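Local structure of MtVAO615 (Myceliophthora thermophila, 6F72) at residues P193-Y207 and H215-G229. The protein probably acts as an oxidoreductase of still unknown substrate, binding one FAD bicovalently and reacting rapidly with molecular oxygen once reduced. Sequence-based numbering, arbitrary orientation.
Sequences PAAKLGAGVEGFEAY and HRIVGGTCPTVGIVG. With FAD (flavin-adenine dinucleotide), chain E.
Gly203 and Phe204, the first residues of helix 203-212, meet the turn Cys222-Val225 in a worked example of how a helix start can meet a cofactor loop. The amide nitrogen of Gly203 lies nearly on the extended C=O line of Val225 (N to O 2.8 Å), its N-H bent to 151°, and that of Phe204 reaches Pro223 O at 3.0 Å from a position tilted off the carbonyl plane. A side chain at Gly203 would run into Pro223 O. Tyr207, one turn further on, can be followed outward. Its CB leads to a ring whose CD1 lies 3.7 Å from CG2 of Ile217, this methyl meeting the ring edge in plane; CE1 passes Ile217 O, Gly203 O sits over one face near the rim, and CZ comes within 3.7 Å of Gly220 O, in plane at the edge. With CG anti to the carbonyl carbon (chi1 -60°), the ring crosses Ile217 at about a right angle; OH is modelled as donor to Gly220 O and partner of water 2, but crowds Gly219, leaving its position doubtful. A phenylalanine here would probably lose any such link to Gly220 O and the water. Leu197 CD1 touches Ile217 CD1 tip to tip at 3.8 Å and also Ile227 CG2; both isoleucines lie between Leu197 and Ala206 CB of the helix. Water 1 bridges Ala199 O and Val201 O to Val228 N. Thr221 N and OG1 donate to FAD O4, Cys222 SG is covalently bonded to FAD C6, and Gly226 N donates to FAD O1P at 2.7 Å, consistent with the helix start helping to fix this flavin- and phosphate-binding loop.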
loop_
_atom_site.group_PDB
_atom_site.type_symbol
_atom_site.label_atom_id
_atom_site.label_comp_id
_atom_site.label_asym_id
_atom_site.label_seq_id
_atom_site.Cartn_x
_atom_site.Cartn_y
_atom_site.Cartn_z
ATOM N N PRO A 193 -2.828 -6.786 -24.823
ATOM C CA PRO A 193 -3.591 -7.509 -23.804
ATOM C C PRO A 193 -3.893 -6.605 -22.618
ATOM O O PRO A 193 -3.132 -5.663 -22.334
ATOM C CB PRO A 193 -2.657 -8.652 -23.381
ATOM C CG PRO A 193 -1.445 -8.560 -24.266
ATOM C CD PRO A 193 -1.409 -7.190 -24.844
ATOM N N ALA A 194 -5.009 -6.883 -21.955
ATOM C CA ALA A 194 -5.427 -6.187 -20.747
ATOM C C ALA A 194 -6.204 -7.142 -19.833
ATOM O O ALA A 194 -6.677 -8.208 -20.261
ATOM C CB ALA A 194 -6.272 -4.971 -21.094
ATOM N N ALA A 195 -6.324 -6.743 -18.574
ATOM C CA ALA A 195 -7.100 -7.481 -17.591
ATOM C C ALA A 195 -8.046 -6.516 -16.884
ATOM O O ALA A 195 -7.620 -5.471 -16.385
ATOM C CB ALA A 195 -6.177 -8.165 -16.600
ATOM N N LYS A 196 -9.334 -6.849 -16.888
ATOM C CA LYS A 196 -10.305 -6.146 -16.063
ATOM C C LYS A 196 -10.390 -6.905 -14.738
ATOM O O LYS A 196 -10.596 -8.124 -14.727
ATOM C CB LYS A 196 -11.660 -6.080 -16.759
ATOM C CG LYS A 196 -12.686 -5.233 -16.025
ATOM C CD LYS A 196 -13.990 -5.167 -16.803
ATOM C CE LYS A 196 -15.141 -4.794 -15.887
ATOM N NZ LYS A 196 -16.417 -4.707 -16.645
ATOM N N LEU A 197 -10.200 -6.188 -13.631
ATOM C CA LEU A 197 -10.131 -6.822 -12.315
ATOM C C LEU A 197 -11.067 -6.160 -11.327
ATOM O O LEU A 197 -11.065 -4.938 -11.194
ATOM C CB LEU A 197 -8.692 -6.783 -11.768
ATOM C CG LEU A 197 -7.495 -7.303 -12.573
ATOM C CD1 LEU A 197 -6.200 -7.011 -11.821
ATOM C CD2 LEU A 197 -7.603 -8.791 -12.898
ATOM N N GLY A 198 -11.865 -6.973 -10.624
ATOM C CA GLY A 198 -12.771 -6.455 -9.597
ATOM C C GLY A 198 -11.994 -5.816 -8.444
ATOM O O GLY A 198 -10.825 -6.144 -8.219
ATOM N N ALA A 199 -12.650 -4.907 -7.721
ATOM C CA ALA A 199 -12.017 -4.090 -6.685
ATOM C C ALA A 199 -11.318 -4.852 -5.543
ATOM O O ALA A 199 -10.408 -4.313 -4.909
ATOM C CB ALA A 199 -13.019 -3.094 -6.131
ATOM N N GLY A 200 -11.733 -6.095 -5.301
ATOM C CA GLY A 200 -11.160 -6.931 -4.242
ATOM C C GLY A 200 -10.035 -7.846 -4.696
ATOM O O GLY A 200 -9.492 -8.588 -3.886
ATOM N N VAL A 201 -9.677 -7.803 -5.981
ATOM C CA VAL A 201 -8.591 -8.654 -6.505
ATOM C C VAL A 201 -7.260 -8.273 -5.821
ATOM O O VAL A 201 -6.865 -7.098 -5.800
ATOM C CB VAL A 201 -8.475 -8.615 -8.060
ATOM C CG1 VAL A 201 -7.285 -9.435 -8.560
ATOM C CG2 VAL A 201 -9.756 -9.135 -8.710
ATOM N N GLU A 202 -6.617 -9.281 -5.234
ATOM C CA GLU A 202 -5.351 -9.105 -4.511
ATOM C C GLU A 202 -4.184 -9.501 -5.402
ATOM O O GLU A 202 -4.378 -10.195 -6.399
ATOM C CB GLU A 202 -5.360 -9.922 -3.207
ATOM C CG GLU A 202 -6.400 -9.439 -2.211
ATOM C CD GLU A 202 -6.501 -10.318 -0.992
ATOM O OE1 GLU A 202 -5.699 -10.130 -0.054
ATOM O OE2 GLU A 202 -7.386 -11.202 -0.974
ATOM N N GLY A 203 -2.988 -9.039 -5.064
ATOM C CA GLY A 203 -1.782 -9.288 -5.859
ATOM C C GLY A 203 -1.626 -10.709 -6.360
ATOM O O GLY A 203 -1.408 -10.909 -7.558
ATOM N N PHE A 204 -1.796 -11.682 -5.459
ATOM C CA PHE A 204 -1.684 -13.122 -5.780
ATOM C C PHE A 204 -2.727 -13.639 -6.779
ATOM O O PHE A 204 -2.434 -14.535 -7.577
ATOM C CB PHE A 204 -1.649 -13.987 -4.506
ATOM C CG PHE A 204 -2.969 -14.078 -3.761
ATOM C CD1 PHE A 204 -3.310 -13.133 -2.778
ATOM C CD2 PHE A 204 -3.853 -15.135 -4.004
ATOM C CE1 PHE A 204 -4.513 -13.232 -2.076
ATOM C CE2 PHE A 204 -5.058 -15.238 -3.306
ATOM C CZ PHE A 204 -5.392 -14.285 -2.344
ATOM N N GLU A 205 -3.930 -13.068 -6.714
ATOM C CA GLU A 205 -4.997 -13.348 -7.662
ATOM C C GLU A 205 -4.680 -12.743 -9.034
ATOM O O GLU A 205 -4.784 -13.434 -10.059
ATOM C CB GLU A 205 -6.346 -12.868 -7.104
ATOM C CG GLU A 205 -6.922 -13.821 -6.051
ATOM C CD GLU A 205 -7.864 -13.166 -5.051
ATOM O OE1 GLU A 205 -7.907 -11.917 -4.959
ATOM O OE2 GLU A 205 -8.571 -13.912 -4.344
ATOM N N ALA A 206 -4.269 -11.472 -9.045
ATOM C CA ALA A 206 -3.815 -10.808 -10.272
ATOM C C ALA A 206 -2.685 -11.589 -10.964
ATOM O O ALA A 206 -2.718 -11.760 -12.184
ATOM C CB ALA A 206 -3.394 -9.372 -9.985
ATOM N N TYR A 207 -1.727 -12.097 -10.186
ATOM C CA TYR A 207 -0.571 -12.837 -10.724
ATOM C C TYR A 207 -0.928 -14.209 -11.261
ATOM O O TYR A 207 -0.414 -14.599 -12.314
ATOM C CB TYR A 207 0.559 -12.978 -9.693
ATOM C CG TYR A 207 1.140 -11.670 -9.190
ATOM C CD1 TYR A 207 1.037 -10.487 -9.941
ATOM C CD2 TYR A 207 1.809 -11.618 -7.967
ATOM C CE1 TYR A 207 1.559 -9.292 -9.476
ATOM C CE2 TYR A 207 2.343 -10.422 -7.494
ATOM C CZ TYR A 207 2.215 -9.269 -8.249
ATOM O OH TYR A 207 2.740 -8.084 -7.794
ATOM N N HIS A 215 1.186 -13.745 -19.452
ATOM C CA HIS A 215 1.405 -12.307 -19.213
ATOM C C HIS A 215 1.882 -11.955 -17.780
ATOM O O HIS A 215 1.774 -12.772 -16.852
ATOM C CB HIS A 215 0.140 -11.509 -19.554
ATOM C CG HIS A 215 -0.280 -11.631 -20.987
ATOM N ND1 HIS A 215 -1.285 -12.478 -21.393
ATOM C CD2 HIS A 215 0.185 -11.031 -22.111
ATOM C CE1 HIS A 215 -1.428 -12.393 -22.706
ATOM N NE2 HIS A 215 -0.546 -11.523 -23.166
ATOM N N ARG A 216 2.405 -10.734 -17.632
ATOM C CA ARG A 216 2.767 -10.138 -16.342
ATOM C C ARG A 216 1.862 -8.941 -16.087
ATOM O O ARG A 216 1.441 -8.265 -17.035
ATOM C CB ARG A 216 4.214 -9.642 -16.368
ATOM C CG ARG A 216 5.250 -10.666 -16.795
ATOM C CD ARG A 216 6.498 -9.983 -17.340
ATOM N NE ARG A 216 7.533 -10.955 -17.707
ATOM C CZ ARG A 216 8.607 -10.686 -18.443
ATOM N NH1 ARG A 216 8.813 -9.466 -18.914
ATOM N NH2 ARG A 216 9.475 -11.651 -18.715
ATOM N N ILE A 217 1.547 -8.698 -14.818
ATOM C CA ILE A 217 0.873 -7.462 -14.392
ATOM C C ILE A 217 1.701 -6.745 -13.308
ATOM O O ILE A 217 2.335 -7.390 -12.465
ATOM C CB ILE A 217 -0.593 -7.692 -13.927
ATOM C CG1 ILE A 217 -1.329 -6.348 -13.734
ATOM C CG2 ILE A 217 -0.642 -8.562 -12.670
ATOM C CD1 ILE A 217 -2.834 -6.436 -13.573
ATOM N N VAL A 218 1.665 -5.413 -13.353
ATOM C CA VAL A 218 2.346 -4.548 -12.385
ATOM C C VAL A 218 1.589 -4.510 -11.043
ATOM O O VAL A 218 0.486 -3.945 -10.935
ATOM C CB VAL A 218 2.591 -3.128 -12.968
ATOM C CG1 VAL A 218 3.222 -2.198 -11.944
ATOM C CG2 VAL A 218 3.453 -3.206 -14.225
ATOM N N GLY A 219 2.225 -5.084 -10.019
ATOM C CA GLY A 219 1.645 -5.155 -8.689
ATOM C C GLY A 219 2.695 -5.202 -7.604
ATOM O O GLY A 219 3.889 -5.342 -7.884
ATOM N N GLY A 220 2.233 -5.120 -6.358
ATOM C CA GLY A 220 3.115 -5.038 -5.187
ATOM C C GLY A 220 3.849 -6.314 -4.825
ATOM O O GLY A 220 3.534 -7.405 -5.314
ATOM N N THR A 221 4.833 -6.163 -3.944
ATOM C CA THR A 221 5.695 -7.264 -3.540
ATOM C C THR A 221 5.029 -8.042 -2.422
ATOM O O THR A 221 5.387 -9.202 -2.154
ATOM C CB THR A 221 7.056 -6.759 -3.048
ATOM O OG1 THR A 221 6.849 -5.802 -2.001
ATOM C CG2 THR A 221 7.832 -6.111 -4.189
ATOM N N CYS A 222 4.073 -7.395 -1.763
ATOM C CA CYS A 222 3.310 -8.041 -0.717
ATOM C C CYS A 222 2.065 -8.674 -1.383
ATOM O O CYS A 222 1.178 -7.946 -1.831
ATOM C CB CYS A 222 2.954 -7.026 0.377
ATOM S SG CYS A 222 4.306 -6.133 1.253
ATOM N N PRO A 223 2.007 -10.032 -1.471
ATOM C CA PRO A 223 0.969 -10.698 -2.303
ATOM C C PRO A 223 -0.484 -10.423 -1.931
ATOM O O PRO A 223 -1.346 -10.437 -2.811
ATOM C CB PRO A 223 1.291 -12.188 -2.165
ATOM C CG PRO A 223 2.710 -12.242 -1.710
ATOM C CD PRO A 223 2.912 -11.023 -0.852
ATOM N N THR A 224 -0.746 -10.165 -0.650
ATOM C CA THR A 224 -2.106 -9.943 -0.131
ATOM C C THR A 224 -2.631 -8.522 -0.387
ATOM O O THR A 224 -3.803 -8.233 -0.138
ATOM C CB THR A 224 -2.199 -10.256 1.396
ATOM O OG1 THR A 224 -1.376 -9.331 2.141
ATOM C CG2 THR A 224 -1.791 -11.709 1.691
ATOM N N VAL A 225 -1.760 -7.637 -0.873
ATOM C CA VAL A 225 -2.130 -6.240 -1.187
ATOM C C VAL A 225 -3.181 -6.159 -2.301
ATOM O O VAL A 225 -3.084 -6.886 -3.283
ATOM C CB VAL A 225 -0.877 -5.405 -1.519
ATOM C CG1 VAL A 225 -1.234 -4.076 -2.174
ATOM C CG2 VAL A 225 -0.090 -5.178 -0.231
ATOM N N GLY A 226 -4.187 -5.299 -2.112
ATOM C CA GLY A 226 -5.253 -5.123 -3.092
ATOM C C GLY A 226 -4.812 -4.260 -4.272
ATOM O O GLY A 226 -4.715 -3.027 -4.139
ATOM N N ILE A 227 -4.581 -4.914 -5.419
ATOM C CA ILE A 227 -4.057 -4.270 -6.642
ATOM C C ILE A 227 -4.940 -3.149 -7.200
ATOM O O ILE A 227 -4.421 -2.161 -7.698
ATOM C CB ILE A 227 -3.649 -5.310 -7.728
ATOM C CG1 ILE A 227 -2.689 -4.689 -8.748
ATOM C CG2 ILE A 227 -4.861 -5.990 -8.375
ATOM C CD1 ILE A 227 -2.096 -5.686 -9.726
ATOM N N VAL A 228 -6.253 -3.293 -7.077
ATOM C CA VAL A 228 -7.240 -2.339 -7.607
ATOM C C VAL A 228 -7.549 -1.240 -6.578
ATOM O O VAL A 228 -8.114 -0.193 -6.912
ATOM C CB VAL A 228 -8.527 -3.091 -8.031
ATOM C CG1 VAL A 228 -9.498 -2.187 -8.800
ATOM C CG2 VAL A 228 -8.170 -4.304 -8.890
ATOM N N GLY A 229 -7.167 -1.486 -5.324
ATOM C CA GLY A 229 -7.476 -0.574 -4.227
ATOM C C GLY A 229 -6.494 0.578 -4.085
ATOM O O GLY A 229 -6.083 1.190 -5.076
HETATM P PA FAD E . -6.968 -0.867 2.049
HETATM O O1A FAD E . -6.500 -0.461 3.422
HETATM O O2A FAD E . -8.184 -1.749 1.993
HETATM O O5B FAD E . -7.217 0.467 1.189
HETATM C C5B FAD E . -6.307 1.568 1.220
HETATM C C4B FAD E . -7.004 2.877 0.866
HETATM O O4B FAD E . -7.622 2.760 -0.418
HETATM C C3B FAD E . -8.104 3.286 1.826
HETATM O O3B FAD E . -8.071 4.717 1.909
HETATM C C2B FAD E . -9.392 2.849 1.150
HETATM O O2B FAD E . -10.493 3.689 1.505
HETATM C C1B FAD E . -9.040 2.976 -0.322
HETATM N N9A FAD E . -9.702 1.988 -1.206
HETATM C C8A FAD E . -9.344 0.694 -1.348
HETATM N N7A FAD E . -10.128 0.077 -2.267
HETATM C C5A FAD E . -10.996 0.990 -2.730
HETATM C C6A FAD E . -12.099 0.999 -3.717
HETATM N N6A FAD E . -12.414 -0.136 -4.378
HETATM N N1A FAD E . -12.772 2.156 -3.913
HETATM C C2A FAD E . -12.466 3.292 -3.249
HETATM N N3A FAD E . -11.463 3.356 -2.337
HETATM C C4A FAD E . -10.710 2.257 -2.040
HETATM N N1 FAD E . 2.877 -0.583 -1.754
HETATM C C2 FAD E . 3.729 -0.531 -2.809
HETATM O O2 FAD E . 3.673 0.451 -3.587
HETATM N N3 FAD E . 4.636 -1.505 -3.040
HETATM C C4 FAD E . 4.781 -2.586 -2.256
HETATM O O4 FAD E . 5.639 -3.462 -2.508
HETATM C C4X FAD E . 3.878 -2.718 -1.091
HETATM N N5 FAD E . 3.945 -3.779 -0.260
HETATM C C5X FAD E . 3.115 -3.895 0.817
HETATM C C6 FAD E . 3.200 -5.016 1.672
HETATM C C7 FAD E . 2.324 -5.110 2.776
HETATM C C7M FAD E . 2.438 -6.319 3.688
HETATM C C8 FAD E . 1.300 -4.033 3.032
HETATM C C8M FAD E . 0.250 -4.090 4.132
HETATM C C9 FAD E . 1.233 -2.940 2.175
HETATM C C9A FAD E . 2.097 -2.823 1.081
HETATM N N10 FAD E . 2.002 -1.714 0.208
HETATM C C10 FAD E . 2.894 -1.623 -0.881
HETATM C "C1'" FAD E . 1.048 -0.643 0.488
HETATM C "C2'" FAD E . -0.192 -0.539 -0.348
HETATM O "O2'" FAD E . 0.188 -0.025 -1.622
HETATM C "C3'" FAD E . -1.089 0.449 0.388
HETATM O "O3'" FAD E . -1.200 0.105 1.786
HETATM C "C4'" FAD E . -2.471 0.517 -0.244
HETATM O "O4'" FAD E . -3.195 1.614 0.316
HETATM C "C5'" FAD E . -3.228 -0.804 -0.096
HETATM O "O5'" FAD E . -4.551 -0.700 -0.597
HETATM P P FAD E . -5.617 -1.854 -0.261
HETATM O O1P FAD E . -4.987 -3.188 -0.544
HETATM O O2P FAD E . -6.901 -1.421 -0.930
HETATM O O3P FAD E . -5.782 -1.682 1.336
HETATM O O HOH W 1 -7.811 -4.706 -5.084
HETATM O O HOH W 2 4.313 -7.273 -10.409
#